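Local coordinates for outer membrane protein Omp121 (Bacteroides thetaiotaomicron, PDB 5FQ8), which probably imports nutrients across the outer membrane as a TonB-dependent receptor, a beta-barrel with a plug domain, and binds metal ions including calcium, at residues D471-L477 against Q529-K535; T565-S571 against F584-S590. One frame throughout, in Å; residues are numbered along the deposited sequence.

In the fold
Both contacts are antiparallel strand pairings in the wall of the transmembrane barrel, and they illustrate how a meander of neighbouring strands curls into such a wall. Contact 1 joins strands 472-495 and 513-534; contact 2, which opens after contact 1 has closed along the chain, joins strands 558-569 and 582-596. Strand 538-549 lies between, hydrogen-bonded to 513-534 on one flank and to 558-569 on the other. The centres are about 15 Å apart and the nearest atoms about 7 Å, without touching. In each pairing one face carries mainly apolar side chains, whereas the other turns polar groups toward residues of the plug region, consistent with a barrel wall between membrane and plug.

Contact 1 (D471-L477 against Q529-K535); sequences DFNINAL and QFEGSWK
Phe472 and Trp534 meet across a non-hydrogen-bonded pair of two antiparallel strands in the barrel wall. The indole comes edge-on toward one face of the Phe472 ring; the ring centroids lie 4.6 Å apart with planes at 69°, an edge-to-face pair, though the rings sit too close in the model for the finer fit to be trusted. With CG anti to its carbonyl carbon (chi1 -73°), the benzyl group of Phe472 can lean across to the neighbouring strand. Farther along the same face, Ile474 stands opposite Gly532, which has no side chain, and is met diagonally by Phe530: Ile474 CG2 lies 3.4 Å from Phe530 CE1. The rim of that ring also comes near Ala476, with CD1 of Phe530 4.4 Å from CB of Ala476. These apolar groups form a surface consistent with contact to lipid.

The opposite face is more polar. Asn475 and Glu531 form a hydrogen-bonded pair there, Asn475 N donating to Glu531 O over 2.9 Å and Glu531 N to Asn475 O over 2.7 Å. Their side chains start alongside each other, CB of Asn475 to CB of Glu531 being 3.6 Å, then diverge: OD1 of Asn475 takes a hydrogen bond from Asn464 on the preceding strand, while the side chain of Glu531 touches Ala39 of the plug region. The bonds between Asn473 and Ser533 are weak. Beyond them, where one strand starts and the other ends, the methylene chain of Lys535 passes the carboxylate of Asp471, yet NZ of Lys535 stays 4.1 Å from OD2 of Asp471, too far for a salt bridge.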
loop_
_atom_site.group_PDB
_atom_site.type_symbol
_atom_site.label_atom_id
_atom_site.label_comp_id
_atom_site.label_asym_id
_atom_site.label_seq_id
_atom_site.Cartn_x
_atom_site.Cartn_y
_atom_site.Cartn_z
ATOM N N ASP B 471 -56.418 -19.188 37.864
ATOM C CA ASP B 471 -55.284 -18.708 38.663
ATOM C C ASP B 471 -53.952 -18.981 37.986
ATOM O O ASP B 471 -52.984 -18.254 38.216
ATOM C CB ASP B 471 -55.241 -19.308 40.074
ATOM C CG ASP B 471 -56.528 -19.145 40.807
ATOM O OD1 ASP B 471 -56.945 -17.981 41.000
ATOM O OD2 ASP B 471 -57.112 -20.174 41.206
ATOM N N PHE B 472 -53.874 -20.027 37.179
ATOM C CA PHE B 472 -52.657 -20.253 36.423
ATOM C C PHE B 472 -52.466 -19.158 35.381
ATOM O O PHE B 472 -53.330 -18.312 35.151
ATOM C CB PHE B 472 -52.695 -21.610 35.733
ATOM C CG PHE B 472 -52.524 -22.756 36.661
ATOM C CD1 PHE B 472 -51.286 -23.060 37.172
ATOM C CD2 PHE B 472 -53.599 -23.541 37.010
ATOM C CE1 PHE B 472 -51.117 -24.128 38.009
ATOM C CE2 PHE B 472 -53.441 -24.607 37.859
ATOM C CZ PHE B 472 -52.194 -24.898 38.366
ATOM N N ASN B 473 -51.303 -19.174 34.750
ATOM C CA ASN B 473 -51.059 -18.304 33.614
ATOM C C ASN B 473 -50.064 -18.997 32.710
ATOM O O ASN B 473 -49.089 -19.578 33.188
ATOM C CB ASN B 473 -50.537 -16.931 34.039
ATOM C CG ASN B 473 -50.909 -15.849 33.058
ATOM O OD1 ASN B 473 -51.131 -16.122 31.882
ATOM N ND2 ASN B 473 -50.987 -14.614 33.535
ATOM N N ILE B 474 -50.330 -18.945 31.412
ATOM C CA ILE B 474 -49.514 -19.604 30.402
ATOM C C ILE B 474 -48.980 -18.538 29.464
ATOM O O ILE B 474 -49.740 -17.687 28.998
ATOM C CB ILE B 474 -50.331 -20.650 29.626
ATOM C CG1 ILE B 474 -51.089 -21.537 30.594
ATOM C CG2 ILE B 474 -49.441 -21.497 28.768
ATOM C CD1 ILE B 474 -51.945 -22.542 29.909
ATOM N N ASN B 475 -47.678 -18.573 29.198
ATOM C CA ASN B 475 -47.084 -17.703 28.189
ATOM C C ASN B 475 -46.102 -18.518 27.362
ATOM O O ASN B 475 -45.034 -18.890 27.853
ATOM C CB ASN B 475 -46.395 -16.496 28.819
ATOM C CG ASN B 475 -45.983 -15.466 27.786
ATOM O OD1 ASN B 475 -45.387 -15.796 26.764
ATOM N ND2 ASN B 475 -46.312 -14.210 28.041
ATOM N N ALA B 476 -46.461 -18.785 26.112
ATOM C CA ALA B 476 -45.614 -19.509 25.176
ATOM C C ALA B 476 -45.042 -18.548 24.145
ATOM O O ALA B 476 -45.644 -17.524 23.827
ATOM C CB ALA B 476 -46.392 -20.623 24.476
ATOM N N LEU B 477 -43.857 -18.880 23.643
ATOM C CA LEU B 477 -43.196 -18.095 22.606
ATOM C C LEU B 477 -42.463 -19.059 21.691
ATOM O O LEU B 477 -41.623 -19.829 22.160
ATOM C CB LEU B 477 -42.219 -17.080 23.206
ATOM C CG LEU B 477 -41.890 -15.786 22.454
ATOM C CD1 LEU B 477 -40.830 -15.005 23.191
ATOM C CD2 LEU B 477 -41.427 -16.041 21.048
ATOM N N GLN B 529 -39.944 -20.827 24.348
ATOM C CA GLN B 529 -39.806 -20.397 25.739
ATOM C C GLN B 529 -41.165 -20.472 26.418
ATOM O O GLN B 529 -42.048 -19.664 26.128
ATOM C CB GLN B 529 -39.232 -18.986 25.805
ATOM C CG GLN B 529 -39.002 -18.478 27.183
ATOM C CD GLN B 529 -38.112 -17.268 27.184
ATOM O OE1 GLN B 529 -37.252 -17.132 26.328
ATOM N NE2 GLN B 529 -38.323 -16.370 28.134
ATOM N N PHE B 530 -41.330 -21.425 27.325
ATOM C CA PHE B 530 -42.603 -21.662 27.996
ATOM C C PHE B 530 -42.590 -21.076 29.400
ATOM O O PHE B 530 -41.773 -21.476 30.231
ATOM C CB PHE B 530 -42.900 -23.155 28.067
ATOM C CG PHE B 530 -44.240 -23.475 28.650
ATOM C CD1 PHE B 530 -45.397 -23.161 27.966
ATOM C CD2 PHE B 530 -44.344 -24.114 29.872
ATOM C CE1 PHE B 530 -46.637 -23.470 28.490
ATOM C CE2 PHE B 530 -45.578 -24.429 30.401
ATOM C CZ PHE B 530 -46.729 -24.104 29.708
ATOM N N GLU B 531 -43.518 -20.163 29.671
ATOM C CA GLU B 531 -43.650 -19.512 30.971
ATOM C C GLU B 531 -44.899 -20.025 31.674
ATOM O O GLU B 531 -46.016 -19.795 31.199
ATOM C CB GLU B 531 -43.728 -17.993 30.809
ATOM C CG GLU B 531 -44.042 -17.235 32.081
ATOM C CD GLU B 531 -42.887 -16.372 32.524
ATOM O OE1 GLU B 531 -41.940 -16.203 31.728
ATOM O OE2 GLU B 531 -42.923 -15.870 33.665
ATOM N N GLY B 532 -44.708 -20.701 32.800
ATOM C CA GLY B 532 -45.805 -21.149 33.656
ATOM C C GLY B 532 -45.867 -20.319 34.929
ATOM O O GLY B 532 -44.834 -19.978 35.507
ATOM N N SER B 533 -47.083 -20.010 35.369
ATOM C CA SER B 533 -47.299 -19.083 36.470
ATOM C C SER B 533 -48.500 -19.505 37.309
ATOM O O SER B 533 -49.562 -19.810 36.763
ATOM C CB SER B 533 -47.500 -17.672 35.921
ATOM O OG SER B 533 -47.977 -16.794 36.916
ATOM N N TRP B 534 -48.333 -19.524 38.633
ATOM C CA TRP B 534 -49.413 -19.834 39.574
ATOM C C TRP B 534 -49.542 -18.711 40.599
ATOM O O TRP B 534 -48.739 -18.625 41.531
ATOM C CB TRP B 534 -49.173 -21.168 40.274
ATOM C CG TRP B 534 -50.371 -21.702 41.044
ATOM C CD1 TRP B 534 -51.350 -22.515 40.565
ATOM C CD2 TRP B 534 -50.703 -21.454 42.421
ATOM N NE1 TRP B 534 -52.267 -22.793 41.547
ATOM C CE2 TRP B 534 -51.895 -22.151 42.697
ATOM C CE3 TRP B 534 -50.108 -20.713 43.443
ATOM C CZ2 TRP B 534 -52.501 -22.128 43.948
ATOM C CZ3 TRP B 534 -50.716 -20.690 44.685
ATOM C CH2 TRP B 534 -51.898 -21.396 44.926
ATOM N N LYS B 535 -50.559 -17.864 40.427
ATOM C CA LYS B 535 -50.980 -16.910 41.456
ATOM C C LYS B 535 -49.847 -15.984 41.872
ATOM O O LYS B 535 -49.710 -15.645 43.047
ATOM C CB LYS B 535 -51.546 -17.620 42.690
ATOM C CG LYS B 535 -52.893 -18.293 42.473
ATOM C CD LYS B 535 -53.552 -18.688 43.788
ATOM C CE LYS B 535 -54.737 -19.618 43.560
ATOM N NZ LYS B 535 -55.100 -20.374 44.795
#

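Contact 2 (T565-S571 against F584-S590)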
loop_
_atom_site.group_PDB
_atom_site.type_symbol
_atom_site.label_atom_id
_atom_site.label_comp_id
_atom_site.label_asym_id
_atom_site.label_seq_id
_atom_site.Cartn_x
_atom_site.Cartn_y
_atom_site.Cartn_z
ATOM N N THR B 565 -35.792 -22.582 34.522
ATOM C CA THR B 565 -35.636 -21.657 35.631
ATOM C C THR B 565 -36.909 -21.631 36.461
ATOM O O THR B 565 -38.008 -21.871 35.959
ATOM C CB THR B 565 -35.319 -20.233 35.178
ATOM O OG1 THR B 565 -36.430 -19.705 34.455
ATOM C CG2 THR B 565 -34.114 -20.208 34.304
ATOM N N GLY B 566 -36.745 -21.322 37.737
ATOM C CA GLY B 566 -37.869 -21.259 38.650
ATOM C C GLY B 566 -37.702 -20.128 39.637
ATOM O O GLY B 566 -36.588 -19.734 39.986
ATOM N N SER B 567 -38.839 -19.607 40.084
ATOM C CA SER B 567 -38.877 -18.510 41.035
ATOM C C SER B 567 -40.064 -18.726 41.950
ATOM O O SER B 567 -41.172 -18.995 41.484
ATOM C CB SER B 567 -38.993 -17.165 40.331
ATOM O OG SER B 567 -39.137 -16.124 41.270
ATOM N N PHE B 568 -39.824 -18.611 43.247
ATOM C CA PHE B 568 -40.837 -18.849 44.266
ATOM C C PHE B 568 -40.855 -17.640 45.185
ATOM O O PHE B 568 -39.901 -17.409 45.930
ATOM C CB PHE B 568 -40.521 -20.137 45.014
ATOM C CG PHE B 568 -41.399 -20.403 46.188
ATOM C CD1 PHE B 568 -42.756 -20.573 46.036
ATOM C CD2 PHE B 568 -40.848 -20.544 47.446
ATOM C CE1 PHE B 568 -43.544 -20.845 47.123
ATOM C CE2 PHE B 568 -41.627 -20.812 48.533
ATOM C CZ PHE B 568 -42.977 -20.966 48.375
ATOM N N ILE B 569 -41.910 -16.838 45.093
ATOM C CA ILE B 569 -42.060 -15.671 45.949
ATOM C C ILE B 569 -42.877 -16.118 47.152
ATOM O O ILE B 569 -44.099 -16.191 47.090
ATOM C CB ILE B 569 -42.724 -14.499 45.228
ATOM C CG1 ILE B 569 -42.035 -14.218 43.914
ATOM C CG2 ILE B 569 -42.648 -13.261 46.080
ATOM C CD1 ILE B 569 -42.767 -14.798 42.778
ATOM N N PHE B 570 -42.197 -16.427 48.246
ATOM C CA PHE B 570 -42.891 -16.805 49.462
ATOM C C PHE B 570 -43.347 -15.605 50.267
ATOM O O PHE B 570 -43.942 -15.794 51.325
ATOM C CB PHE B 570 -42.002 -17.700 50.320
ATOM C CG PHE B 570 -40.620 -17.178 50.486
ATOM C CD1 PHE B 570 -40.325 -16.260 51.471
ATOM C CD2 PHE B 570 -39.612 -17.606 49.656
ATOM C CE1 PHE B 570 -39.052 -15.774 51.626
ATOM C CE2 PHE B 570 -38.333 -17.122 49.799
ATOM C CZ PHE B 570 -38.054 -16.202 50.787
ATOM N N SER B 571 -43.069 -14.386 49.815
ATOM C CA SER B 571 -43.668 -13.214 50.436
ATOM C C SER B 571 -45.176 -13.346 50.414
ATOM O O SER B 571 -45.792 -13.629 51.445
ATOM C CB SER B 571 -43.262 -11.940 49.717
ATOM O OG SER B 571 -41.925 -11.628 49.995
ATOM N N PHE B 584 -40.582 -8.160 50.535
ATOM C CA PHE B 584 -40.399 -9.026 49.385
ATOM C C PHE B 584 -39.479 -10.165 49.791
ATOM O O PHE B 584 -38.524 -9.963 50.541
ATOM C CB PHE B 584 -39.823 -8.232 48.203
ATOM C CG PHE B 584 -39.796 -8.988 46.908
ATOM C CD1 PHE B 584 -40.972 -9.374 46.292
ATOM C CD2 PHE B 584 -38.594 -9.286 46.292
ATOM C CE1 PHE B 584 -40.952 -10.064 45.099
ATOM C CE2 PHE B 584 -38.567 -9.974 45.103
ATOM C CZ PHE B 584 -39.749 -10.365 44.504
ATOM N N GLY B 585 -39.803 -11.363 49.324
ATOM C CA GLY B 585 -39.020 -12.547 49.600
ATOM C C GLY B 585 -39.194 -13.558 48.489
ATOM O O GLY B 585 -40.243 -14.192 48.371
ATOM N N LYS B 586 -38.159 -13.708 47.667
ATOM C CA LYS B 586 -38.191 -14.496 46.439
ATOM C C LYS B 586 -36.983 -15.411 46.418
ATOM O O LYS B 586 -35.869 -14.961 46.689
ATOM C CB LYS B 586 -38.178 -13.568 45.222
ATOM C CG LYS B 586 -37.907 -14.207 43.896
ATOM C CD LYS B 586 -37.436 -13.139 42.930
ATOM C CE LYS B 586 -37.298 -13.645 41.506
ATOM N NZ LYS B 586 -38.626 -13.791 40.837
ATOM N N ILE B 587 -37.193 -16.683 46.106
ATOM C CA ILE B 587 -36.099 -17.640 45.996
ATOM C C ILE B 587 -36.009 -18.110 44.549
ATOM O O ILE B 587 -37.032 -18.263 43.873
ATOM C CB ILE B 587 -36.272 -18.814 46.983
ATOM C CG1 ILE B 587 -35.002 -19.652 47.043
ATOM C CG2 ILE B 587 -37.430 -19.673 46.605
ATOM C CD1 ILE B 587 -35.125 -20.881 47.885
ATOM N N ARG B 588 -34.775 -18.317 44.072
ATOM C CA ARG B 588 -34.450 -18.452 42.654
ATOM C C ARG B 588 -33.615 -19.695 42.393
ATOM O O ARG B 588 -32.778 -20.073 43.211
ATOM C CB ARG B 588 -33.655 -17.247 42.147
ATOM C CG ARG B 588 -34.453 -16.220 41.436
ATOM C CD ARG B 588 -33.546 -15.253 40.730
ATOM N NE ARG B 588 -33.096 -14.150 41.568
ATOM C CZ ARG B 588 -31.902 -14.086 42.128
ATOM N NH1 ARG B 588 -31.051 -15.072 41.935
ATOM N NH2 ARG B 588 -31.562 -13.045 42.871
ATOM N N ALA B 589 -33.801 -20.292 41.216
ATOM C CA ALA B 589 -32.960 -21.414 40.816
ATOM C C ALA B 589 -32.998 -21.583 39.304
ATOM O O ALA B 589 -34.020 -21.326 38.668
ATOM C CB ALA B 589 -33.392 -22.706 41.504
ATOM N N SER B 590 -31.873 -22.031 38.742
ATOM C CA SER B 590 -31.752 -22.228 37.304
ATOM C C SER B 590 -30.754 -23.330 36.991
ATOM O O SER B 590 -29.734 -23.470 37.664
ATOM C CB SER B 590 -31.298 -20.963 36.607
ATOM O OG SER B 590 -29.945 -20.724 36.912
#
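Adjacent antiparallel strands of the barrel wall pair here beside the loop that connects them, and Phe570 closes the pairing by laying its ring over the backbone of Gly585. The carbonyl O of Gly585 sits 3.5 Å above the plane of the Phe570 ring, over its centre. Chi1 of 48° puts CG of Phe570 between its own backbone N and carbonyl carbon, and from there the ring reaches the other strand. Its edge meets Ile587, with CE2 of Phe570 3.9 Å from CB of Ile587, and the side chains cross at about a right angle. With the ring cut back to the methyl of an alanine, the carbonyl of Gly585 would probably lose the aromatic face over it and Ile587 its edge contact, and a gap would open beside Phe568, whose CD2 lies at the ring edge.

Phe568 and Ile587 form a hydrogen-bonded pair on this outer face: Phe568 N donates to Ile587 O over 2.9 Å, and Ile587 N to Phe568 O over 2.8 Å. CG2 of Ile587 comes to the edge of the Phe568 ring, 3.5 Å from CB of Phe568.

The inner face carries Ser567, Ile569, Lys586 and Arg588. The chain of Lys586 bends at its last torsion to bring NZ to Ser567 OG, though too closely in the model for that length to be trusted, and NZ also hydrogen-bonds Lys38 O of the plug region. Arg588 leads away to a salt bridge with Asp664. CG2 of Ile569 touches CE1 of Phe584 at 3.7 Å. At the loop end, Ser571 N donates to Gly585 O over 3.2 Å, in the carbonyl plane and on a lone pair.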